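Local coordinates for protein 4-alpha-glucanotransferase (Aquifex aeolicus, PDB 1TZ7) that belongs to the amylomaltase family of enzymes and is built on an eight-stranded parallel beta/alpha barrel that carries helical and loop insertions, at residues S82-N87 against V293-K298; K162-K167 against N189-R194; K167-W172 against A236-N241. All blocks are in the same frame, centred on the assembly; numbering follows the deposited sequence.

Contact 1 of 3, residues S82-N87 against V293-K298. Unlike the reference sequence in segment 293-298: Leu294 (reference His).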
loop_
_atom_site.group_PDB
_atom_site.type_symbol
_atom_site.label_atom_id
_atom_site.label_comp_id
_atom_site.label_asym_id
_atom_site.label_seq_id
_atom_site.Cartn_x
_atom_site.Cartn_y
_atom_site.Cartn_z
ATOM N N SER A 82 6.971 8.816 5.676
ATOM C CA SER A 82 8.109 8.070 5.110
ATOM C C SER A 82 7.652 6.970 4.153
ATOM O O SER A 82 6.780 6.170 4.487
ATOM C CB SER A 82 8.950 7.457 6.224
ATOM O OG SER A 82 10.030 6.710 5.694
ATOM N N LEU A 83 8.259 6.933 2.964
ATOM C CA LEU A 83 7.978 5.884 1.976
ATOM C C LEU A 83 8.807 4.632 2.245
ATOM O O LEU A 83 8.654 3.622 1.561
ATOM C CB LEU A 83 8.269 6.397 0.555
ATOM C CG LEU A 83 7.414 7.571 0.083
ATOM C CD1 LEU A 83 7.950 8.133 -1.227
ATOM C CD2 LEU A 83 5.950 7.147 -0.068
ATOM N N PHE A 84 9.686 4.704 3.239
ATOM C CA PHE A 84 10.614 3.613 3.528
ATOM C C PHE A 84 10.266 2.896 4.841
ATOM O O PHE A 84 10.375 1.676 4.938
ATOM C CB PHE A 84 12.048 4.149 3.587
ATOM C CG PHE A 84 12.610 4.507 2.245
ATOM C CD1 PHE A 84 12.278 5.714 1.635
ATOM C CD2 PHE A 84 13.471 3.634 1.578
ATOM C CE1 PHE A 84 12.799 6.047 0.383
ATOM C CE2 PHE A 84 13.991 3.966 0.327
ATOM C CZ PHE A 84 13.653 5.174 -0.267
ATOM N N ALA A 85 9.837 3.659 5.836
ATOM C CA ALA A 85 9.653 3.129 7.187
ATOM C C ALA A 85 8.429 2.208 7.263
ATOM O O ALA A 85 7.566 2.233 6.393
ATOM C CB ALA A 85 9.517 4.268 8.183
ATOM N N GLY A 86 8.375 1.399 8.317
ATOM C CA GLY A 86 7.212 0.593 8.613
ATOM C C GLY A 86 6.311 1.235 9.663
ATOM O O GLY A 86 6.739 2.106 10.422
ATOM N N ASN A 87 5.061 0.786 9.699
ATOM C CA ASN A 87 4.030 1.375 10.553
ATOM C C ASN A 87 3.976 0.650 11.906
ATOM O O ASN A 87 3.652 -0.534 11.967
ATOM C CB ASN A 87 2.667 1.264 9.843
ATOM C CG ASN A 87 1.605 2.153 10.456
ATOM O OD1 ASN A 87 1.875 2.935 11.380
ATOM N ND2 ASN A 87 0.381 2.039 9.945
ATOM N N VAL A 293 12.926 0.960 -4.957
ATOM C CA VAL A 293 12.589 -0.366 -5.452
ATOM C C VAL A 293 13.392 -1.421 -4.709
ATOM O O VAL A 293 12.838 -2.401 -4.235
ATOM C CB VAL A 293 12.835 -0.477 -6.979
ATOM C CG1 VAL A 293 12.711 -1.928 -7.453
ATOM C CG2 VAL A 293 11.862 0.413 -7.734
ATOM N N LEU A 294 14.702 -1.202 -4.598
ATOM C CA LEU A 294 15.584 -2.110 -3.848
ATOM C C LEU A 294 15.061 -2.311 -2.414
ATOM O O LEU A 294 14.968 -3.437 -1.932
ATOM C CB LEU A 294 17.028 -1.556 -3.816
ATOM C CG LEU A 294 18.186 -2.567 -3.889
ATOM C CD1 LEU A 294 18.237 -3.235 -5.229
ATOM C CD2 LEU A 294 19.507 -1.874 -3.598
ATOM N N HIS A 295 14.717 -1.210 -1.752
ATOM C CA HIS A 295 14.209 -1.259 -0.375
ATOM C C HIS A 295 12.944 -2.102 -0.285
ATOM O O HIS A 295 12.833 -2.988 0.557
ATOM C CB HIS A 295 13.921 0.152 0.127
ATOM C CG HIS A 295 13.238 0.196 1.462
ATOM N ND1 HIS A 295 13.927 0.106 2.653
ATOM C CD2 HIS A 295 11.932 0.328 1.792
ATOM C CE1 HIS A 295 13.073 0.178 3.658
ATOM N NE2 HIS A 295 11.856 0.314 3.162
ATOM N N ASN A 296 11.996 -1.822 -1.155
ATOM C CA ASN A 296 10.704 -2.489 -1.113
ATOM C C ASN A 296 10.799 -3.985 -1.489
ATOM O O ASN A 296 9.971 -4.787 -1.064
ATOM C CB ASN A 296 9.707 -1.769 -2.024
ATOM C CG ASN A 296 9.065 -0.543 -1.347
ATOM O OD1 ASN A 296 8.116 -0.674 -0.579
ATOM N ND2 ASN A 296 9.588 0.642 -1.644
ATOM N N LEU A 297 11.821 -4.350 -2.268
ATOM C CA LEU A 297 12.054 -5.765 -2.613
ATOM C C LEU A 297 12.625 -6.570 -1.427
ATOM O O LEU A 297 12.652 -7.794 -1.468
ATOM C CB LEU A 297 12.996 -5.884 -3.823
ATOM C CG LEU A 297 12.373 -5.616 -5.205
ATOM C CD1 LEU A 297 13.449 -5.691 -6.293
ATOM C CD2 LEU A 297 11.241 -6.598 -5.504
ATOM N N LYS A 298 13.084 -5.873 -0.377
ATOM C CA LYS A 298 13.391 -6.533 0.912
ATOM C C LYS A 298 12.113 -7.078 1.550
ATOM O O LYS A 298 12.144 -8.072 2.288
ATOM C CB LYS A 298 14.055 -5.552 1.885
ATOM C CG LYS A 298 15.434 -5.082 1.474
ATOM C CD LYS A 298 15.994 -4.071 2.501
ATOM C CE LYS A 298 17.450 -3.698 2.205
ATOM N NZ LYS A 298 18.405 -4.692 2.764
HETATM O O HOH W 1 8.576 0.986 1.873
HETATM O O HOH W 2 7.457 2.976 -0.656
#

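Contact 2 of 3, residues K162-K167 against N189-R194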
loop_
_atom_site.group_PDB
_atom_site.type_symbol
_atom_site.label_atom_id
_atom_site.label_comp_id
_atom_site.label_asym_id
_atom_site.label_seq_id
_atom_site.Cartn_x
_atom_site.Cartn_y
_atom_site.Cartn_z
ATOM N N LYS A 162 11.193 16.150 15.190
ATOM C CA LYS A 162 9.750 16.411 15.155
ATOM C C LYS A 162 9.150 16.312 16.561
ATOM O O LYS A 162 8.267 17.085 16.927
ATOM C CB LYS A 162 9.051 15.415 14.219
ATOM C CG LYS A 162 7.609 15.771 13.897
ATOM C CD LYS A 162 7.122 15.066 12.631
ATOM C CE LYS A 162 6.546 13.693 12.935
ATOM N NZ LYS A 162 5.357 13.395 12.094
ATOM N N GLU A 163 9.643 15.352 17.336
ATOM C CA GLU A 163 9.215 15.172 18.722
ATOM C C GLU A 163 9.568 16.394 19.563
ATOM O O GLU A 163 8.724 16.933 20.272
ATOM C CB GLU A 163 9.889 13.936 19.321
ATOM C CG GLU A 163 8.933 12.823 19.699
ATOM C CD GLU A 163 9.654 11.527 20.013
ATOM O OE1 GLU A 163 10.890 11.560 20.184
ATOM O OE2 GLU A 163 8.986 10.476 20.091
ATOM N N GLU A 164 10.824 16.819 19.475
ATOM C CA GLU A 164 11.350 17.861 20.348
ATOM C C GLU A 164 10.668 19.193 20.067
ATOM O O GLU A 164 10.040 19.777 20.949
ATOM C CB GLU A 164 12.870 17.996 20.155
ATOM C CG GLU A 164 13.528 19.051 21.038
ATOM C CD GLU A 164 13.966 18.500 22.382
ATOM O OE1 GLU A 164 15.051 18.891 22.860
ATOM O OE2 GLU A 164 13.226 17.680 22.961
ATOM N N GLU A 165 10.791 19.667 18.831
ATOM C CA GLU A 165 10.254 20.974 18.450
ATOM C C GLU A 165 8.720 20.960 18.399
ATOM O O GLU A 165 8.080 22.004 18.505
ATOM C CB GLU A 165 10.822 21.414 17.084
ATOM C CG GLU A 165 12.023 22.357 17.177
ATOM C CD GLU A 165 11.706 23.648 17.923
ATOM O OE1 GLU A 165 10.573 24.159 17.784
ATOM O OE2 GLU A 165 12.593 24.152 18.647
ATOM N N GLY A 166 8.142 19.772 18.238
ATOM C CA GLY A 166 6.701 19.633 18.101
ATOM C C GLY A 166 6.180 20.270 16.824
ATOM O O GLY A 166 5.051 20.755 16.780
ATOM N N LYS A 167 7.011 20.268 15.782
ATOM C CA LYS A 167 6.688 20.951 14.528
ATOM C C LYS A 167 7.084 20.098 13.319
ATOM O O LYS A 167 7.868 19.161 13.440
ATOM C CB LYS A 167 7.411 22.298 14.459
ATOM C CG LYS A 167 6.851 23.359 15.391
ATOM C CD LYS A 167 7.649 24.656 15.292
ATOM C CE LYS A 167 7.473 25.522 16.531
ATOM N NZ LYS A 167 8.589 26.496 16.693
ATOM N N ASN A 189 23.502 14.142 18.374
ATOM C CA ASN A 189 24.109 13.827 19.661
ATOM C C ASN A 189 23.208 14.239 20.827
ATOM O O ASN A 189 23.105 13.530 21.821
ATOM C CB ASN A 189 25.467 14.519 19.786
ATOM C CG ASN A 189 26.113 14.293 21.136
ATOM O OD1 ASN A 189 26.632 13.215 21.415
ATOM N ND2 ASN A 189 26.082 15.314 21.985
ATOM N N LYS A 190 22.558 15.391 20.688
ATOM C CA LYS A 190 21.631 15.889 21.706
ATOM C C LYS A 190 20.473 14.909 21.915
ATOM O O LYS A 190 20.185 14.505 23.040
ATOM C CB LYS A 190 21.082 17.261 21.288
ATOM C CG LYS A 190 20.220 17.946 22.345
ATOM C CD LYS A 190 19.355 19.044 21.727
ATOM C CE LYS A 190 18.468 19.713 22.768
ATOM N NZ LYS A 190 17.266 20.345 22.155
ATOM N N LEU A 191 19.819 14.531 20.820
ATOM C CA LEU A 191 18.652 13.654 20.884
ATOM C C LEU A 191 19.046 12.203 20.598
ATOM O O LEU A 191 18.304 11.469 19.955
ATOM C CB LEU A 191 17.590 14.113 19.880
ATOM C CG LEU A 191 17.218 15.597 19.919
ATOM C CD1 LEU A 191 16.367 15.960 18.719
ATOM C CD2 LEU A 191 16.497 15.936 21.210
ATOM N N LYS A 192 20.217 11.799 21.091
ATOM C CA LYS A 192 20.786 10.488 20.769
ATOM C C LYS A 192 19.889 9.360 21.265
ATOM O O LYS A 192 19.660 8.383 20.558
ATOM C CB LYS A 192 22.185 10.350 21.385
ATOM C CG LYS A 192 22.956 9.117 20.917
ATOM C CD LYS A 192 24.368 9.084 21.506
ATOM C CE LYS A 192 24.353 8.746 23.000
ATOM N NZ LYS A 192 24.579 9.951 23.856
ATOM N N GLY A 193 19.391 9.500 22.488
ATOM C CA GLY A 193 18.510 8.507 23.074
ATOM C C GLY A 193 17.204 8.377 22.314
ATOM O O GLY A 193 16.689 7.276 22.132
ATOM N N ARG A 194 16.669 9.509 21.872
ATOM C CA ARG A 194 15.417 9.530 21.118
ATOM C C ARG A 194 15.625 8.981 19.704
ATOM O O ARG A 194 14.752 8.306 19.152
ATOM C CB ARG A 194 14.868 10.957 21.043
ATOM C CG ARG A 194 14.328 11.480 22.361
ATOM C CD ARG A 194 12.911 11.040 22.660
ATOM N NE ARG A 194 12.868 9.745 23.339
ATOM C CZ ARG A 194 11.914 8.828 23.159
ATOM N NH1 ARG A 194 10.909 9.054 22.313
ATOM N NH2 ARG A 194 11.965 7.681 23.825
#

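Contact 3 of 3, residues K167-W172 against A236-N241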
loop_
_atom_site.group_PDB
_atom_site.type_symbol
_atom_site.label_atom_id
_atom_site.label_comp_id
_atom_site.label_asym_id
_atom_site.label_seq_id
_atom_site.Cartn_x
_atom_site.Cartn_y
_atom_site.Cartn_z
ATOM N N LYS A 167 7.011 20.268 15.782
ATOM C CA LYS A 167 6.688 20.951 14.528
ATOM C C LYS A 167 7.084 20.098 13.319
ATOM O O LYS A 167 7.868 19.161 13.440
ATOM C CB LYS A 167 7.411 22.298 14.459
ATOM C CG LYS A 167 6.851 23.359 15.391
ATOM C CD LYS A 167 7.649 24.656 15.292
ATOM C CE LYS A 167 7.473 25.522 16.531
ATOM N NZ LYS A 167 8.589 26.496 16.693
ATOM N N GLU A 168 6.536 20.440 12.156
ATOM C CA GLU A 168 6.911 19.785 10.893
ATOM C C GLU A 168 8.293 20.272 10.432
ATOM O O GLU A 168 8.820 21.242 10.963
ATOM C CB GLU A 168 5.859 20.077 9.810
ATOM C CG GLU A 168 5.165 18.840 9.260
ATOM C CD GLU A 168 4.432 18.051 10.331
ATOM O OE1 GLU A 168 4.760 16.857 10.523
ATOM O OE2 GLU A 168 3.529 18.624 10.978
ATOM N N TRP A 169 8.871 19.593 9.442
ATOM C CA TRP A 169 10.259 19.860 9.044
ATOM C C TRP A 169 10.407 21.233 8.393
ATOM O O TRP A 169 11.427 21.896 8.564
ATOM C CB TRP A 169 10.801 18.751 8.107
ATOM C CG TRP A 169 10.205 18.746 6.728
ATOM C CD1 TRP A 169 9.199 17.946 6.277
ATOM C CD2 TRP A 169 10.589 19.567 5.618
ATOM N NE1 TRP A 169 8.927 18.223 4.958
ATOM C CE2 TRP A 169 9.766 19.214 4.529
ATOM C CE3 TRP A 169 11.548 20.573 5.431
ATOM C CZ2 TRP A 169 9.870 19.830 3.278
ATOM C CZ3 TRP A 169 11.647 21.181 4.184
ATOM C CH2 TRP A 169 10.814 20.805 3.129
ATOM N N TYR A 170 9.380 21.655 7.656
ATOM C CA TYR A 170 9.413 22.948 6.959
ATOM C C TYR A 170 9.145 24.117 7.914
ATOM O O TYR A 170 9.201 25.271 7.511
ATOM C CB TYR A 170 8.401 22.970 5.793
ATOM C CG TYR A 170 6.993 22.555 6.177
ATOM C CD1 TYR A 170 6.590 21.228 6.080
ATOM C CD2 TYR A 170 6.066 23.493 6.631
ATOM C CE1 TYR A 170 5.308 20.842 6.425
ATOM C CE2 TYR A 170 4.778 23.116 6.981
ATOM C CZ TYR A 170 4.405 21.787 6.874
ATOM O OH TYR A 170 3.136 21.403 7.216
ATOM N N GLU A 171 8.856 23.801 9.178
ATOM C CA GLU A 171 8.659 24.824 10.213
ATOM C C GLU A 171 9.866 24.910 11.172
ATOM O O GLU A 171 9.930 25.801 12.019
ATOM C CB GLU A 171 7.380 24.530 11.011
ATOM C CG GLU A 171 6.159 24.228 10.144
ATOM C CD GLU A 171 4.860 24.233 10.934
ATOM O OE1 GLU A 171 4.640 23.294 11.728
ATOM O OE2 GLU A 171 4.057 25.177 10.757
ATOM N N TRP A 172 10.817 23.980 11.028
ATOM C CA TRP A 172 12.009 23.953 11.892
ATOM C C TRP A 172 12.902 25.148 11.622
ATOM O O TRP A 172 12.772 25.812 10.594
ATOM C CB TRP A 172 12.814 22.672 11.664
ATOM C CG TRP A 172 12.136 21.429 12.117
ATOM C CD1 TRP A 172 11.106 21.330 13.009
ATOM C CD2 TRP A 172 12.439 20.096 11.708
ATOM N NE1 TRP A 172 10.749 20.012 13.174
ATOM C CE2 TRP A 172 11.553 19.234 12.386
ATOM C CE3 TRP A 172 13.377 19.535 10.829
ATOM C CZ2 TRP A 172 11.575 17.847 12.213
ATOM C CZ3 TRP A 172 13.395 18.157 10.661
ATOM C CH2 TRP A 172 12.501 17.333 11.350
ATOM N N ALA A 236 9.949 12.695 5.779
ATOM C CA ALA A 236 11.404 12.657 5.779
ATOM C C ALA A 236 11.959 12.652 4.351
ATOM O O ALA A 236 13.067 13.088 4.117
ATOM C CB ALA A 236 11.892 11.436 6.532
ATOM N N ASP A 237 11.166 12.154 3.404
ATOM C CA ASP A 237 11.625 11.984 2.020
ATOM C C ASP A 237 11.803 13.322 1.308
ATOM O O ASP A 237 12.796 13.538 0.628
ATOM C CB ASP A 237 10.649 11.115 1.243
ATOM C CG ASP A 237 10.394 9.789 1.915
ATOM O OD1 ASP A 237 9.236 9.532 2.307
ATOM O OD2 ASP A 237 11.290 8.942 2.105
ATOM N N VAL A 238 10.832 14.218 1.469
ATOM C CA VAL A 238 10.929 15.561 0.886
ATOM C C VAL A 238 11.999 16.362 1.619
ATOM O O VAL A 238 12.786 17.071 1.002
ATOM C CB VAL A 238 9.570 16.314 0.951
ATOM C CG1 VAL A 238 9.692 17.682 0.329
ATOM C CG2 VAL A 238 8.474 15.505 0.247
ATOM N N TRP A 239 12.022 16.229 2.940
ATOM C CA TRP A 239 13.046 16.857 3.770
ATOM C C TRP A 239 14.467 16.500 3.292
ATOM O O TRP A 239 15.325 17.373 3.185
ATOM C CB TRP A 239 12.864 16.431 5.229
ATOM C CG TRP A 239 13.860 17.030 6.170
ATOM C CD1 TRP A 239 14.182 18.349 6.291
ATOM C CD2 TRP A 239 14.664 16.333 7.125
ATOM N NE1 TRP A 239 15.139 18.516 7.265
ATOM C CE2 TRP A 239 15.453 17.292 7.793
ATOM C CE3 TRP A 239 14.803 14.983 7.487
ATOM C CZ2 TRP A 239 16.363 16.948 8.798
ATOM C CZ3 TRP A 239 15.705 14.648 8.485
ATOM C CH2 TRP A 239 16.473 15.629 9.127
ATOM N N THR A 240 14.703 15.217 3.003
ATOM C CA THR A 240 16.061 14.742 2.659
ATOM C C THR A 240 16.421 15.028 1.209
ATOM O O THR A 240 17.585 15.202 0.884
ATOM C CB THR A 240 16.220 13.219 2.935
ATOM O OG1 THR A 240 14.988 12.534 2.698
ATOM C CG2 THR A 240 16.514 12.961 4.382
ATOM N N ASN A 241 15.418 15.070 0.339
ATOM C CA ASN A 241 15.658 15.253 -1.090
ATOM C C ASN A 241 14.772 16.345 -1.704
ATOM O O ASN A 241 13.996 16.076 -2.612
ATOM C CB ASN A 241 15.433 13.938 -1.830
ATOM C CG ASN A 241 16.187 12.783 -1.209
ATOM O OD1 ASN A 241 15.607 11.944 -0.519
ATOM N ND2 ASN A 241 17.481 12.733 -1.446
#

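Contact 1 of 3, residues S82-N87 against V293-K298
Phe84 O takes a bent hydrogen bond from His295 NE2 at 2.7 Å, with an N-H...O angle of 133° and the donor tilted slightly from the carbonyl plane. ND1 of the same ring bonds to Tyr150 OH, so the imidazole is held at both nitrogens and its rotation is fixed. His295 carries CG anti to its backbone N (chi1 173°), which sends the imidazole across to Phe84. Phe84 also packs on that ring edge-to-face, planes 58° apart, with Phe84 CD2 3.4 Å from His295 CG over one face, toward the rim. Phe84 CB adds a CH-pi contact, 4.1 Å from the imidazole centroid. A long loop following barrel strand 60-62 is thereby fastened to helix 287-297, which leads into barrel strand 302-305. Within the loop Ser82 OG makes an ST turn and ST motif, accepting from Phe84 N at 3.2 Å and Ala85 N at 3.1 Å. Two waters bridge Leu83 O to the Asn296 amide: one lies 2.7 Å from Leu83 O and 3.0 Å from Asn296 OD1, while the other donates to Leu83 O and accepts weakly from Asn296 ND2, whose stronger partner is Arg292 O. Trp151 meets both aromatic rings from helix 149-165.

Contact 2 of 3, residues K162-K167 against N189-R194
Arg194 folds its side chain around Glu163 OE1. CB and CG each pass 4.1 Å from Glu163 OE1, CD comes to 3.2 Å from it, and bends at chi2 (-82°) and chi3 (87°) then turn the guanidinium back toward the carboxylate. NE and CZ stay at loose range, 4.1 Å and 4.2 Å from Glu163 OE1. The tip NH1 reaches both carboxylate oxygens, Glu163 OE1 and OE2, each at 3.3 Å, a salt bridge made of two weak hydrogen bonds, with the carboxylate at the guanidinium edge and the two planes 30° apart. Arg194 NH2 goes elsewhere, to a salt bridge with Glu129, and Phe197 adds a cation-pi contact. The contact sets the last turn of helix 149-165, after which Gly166 leaves helical geometry with positive phi, against the break between helices 181-190 and 192-218, where Leu191 is the N-cap of the second helix. Next along, Glu164 bends at chi2 and crosses the extended Lys190 at about a right angle. Lys190 NZ meets Glu164 OE1 at 2.7 Å through the anti lone pair, a much shorter salt bridge. Leu191 CD2 sits 3.7 Å from the same Glu164 OE1, and the leucine also packs on Ile161.

Contact 3 of 3, residues K167-W172 against A236-N241
Trp169 and Trp239 exchange CH-pi contacts: Trp239 CB lies 3.9 Å from the centroid of the Trp169 five-membered ring, over its face, and Trp169 CB lies 4.2 Å from that of Trp239. The two side chains lie antiparallel, their ring planes oblique at 41°. Trp169 has CG between its backbone N and carbonyl carbon (chi1 71°), which sets one indole face against the backbone of helix 236-240, with Trp239 CA above its centre. In a T-shaped pair, Trp172 presents its edge to the face of Trp239 with planes at 88°, and Trp172 CZ3 stands 3.6 Å from Trp239 CE2. Trp169 CB touches this same face. Plain apolar packing adds Val238 CG1, 3.7 Å from Trp169 CZ2, and Trp239 CD1, 3.6 Å from Trp169 CE3. The polar contacts serve the three buried indole nitrogens: Trp169 NE1 bonds to Tyr233 O and Trp239 NE1 to Leu176 O, while Trp172 NE1 reaches Lys167 O only weakly. Arg179 gives Trp239 a cation-pi partner. Together the three tryptophans form an aromatic cluster that joins the loop between helices 149-165 and 174-177 to the short helix 236-240.

How the contacts relate
Along the chain the segments come as 82-87, 162-167, 167-172, 189-194, 236-241 and 293-298, so contacts 2 and 3 lie nested within the long excursion closed by contact 1 and cross each other. Helix 149-165 runs past all three: its start flanks contact 1, its end forms part of contact 2, and Trp172 of contact 3 packs back on it at Ile161 and Lys162. Centres of contacts 1 and 3 are 18 Å apart; a probable hydrogen bond from Leu83 N to Asp237 OD1 joins them. Contacts 2 and 3, 14 Å apart, share Lys167. Contacts 1 and 2 do not touch, so the link from the barrel side to the surface helices runs through contact 3.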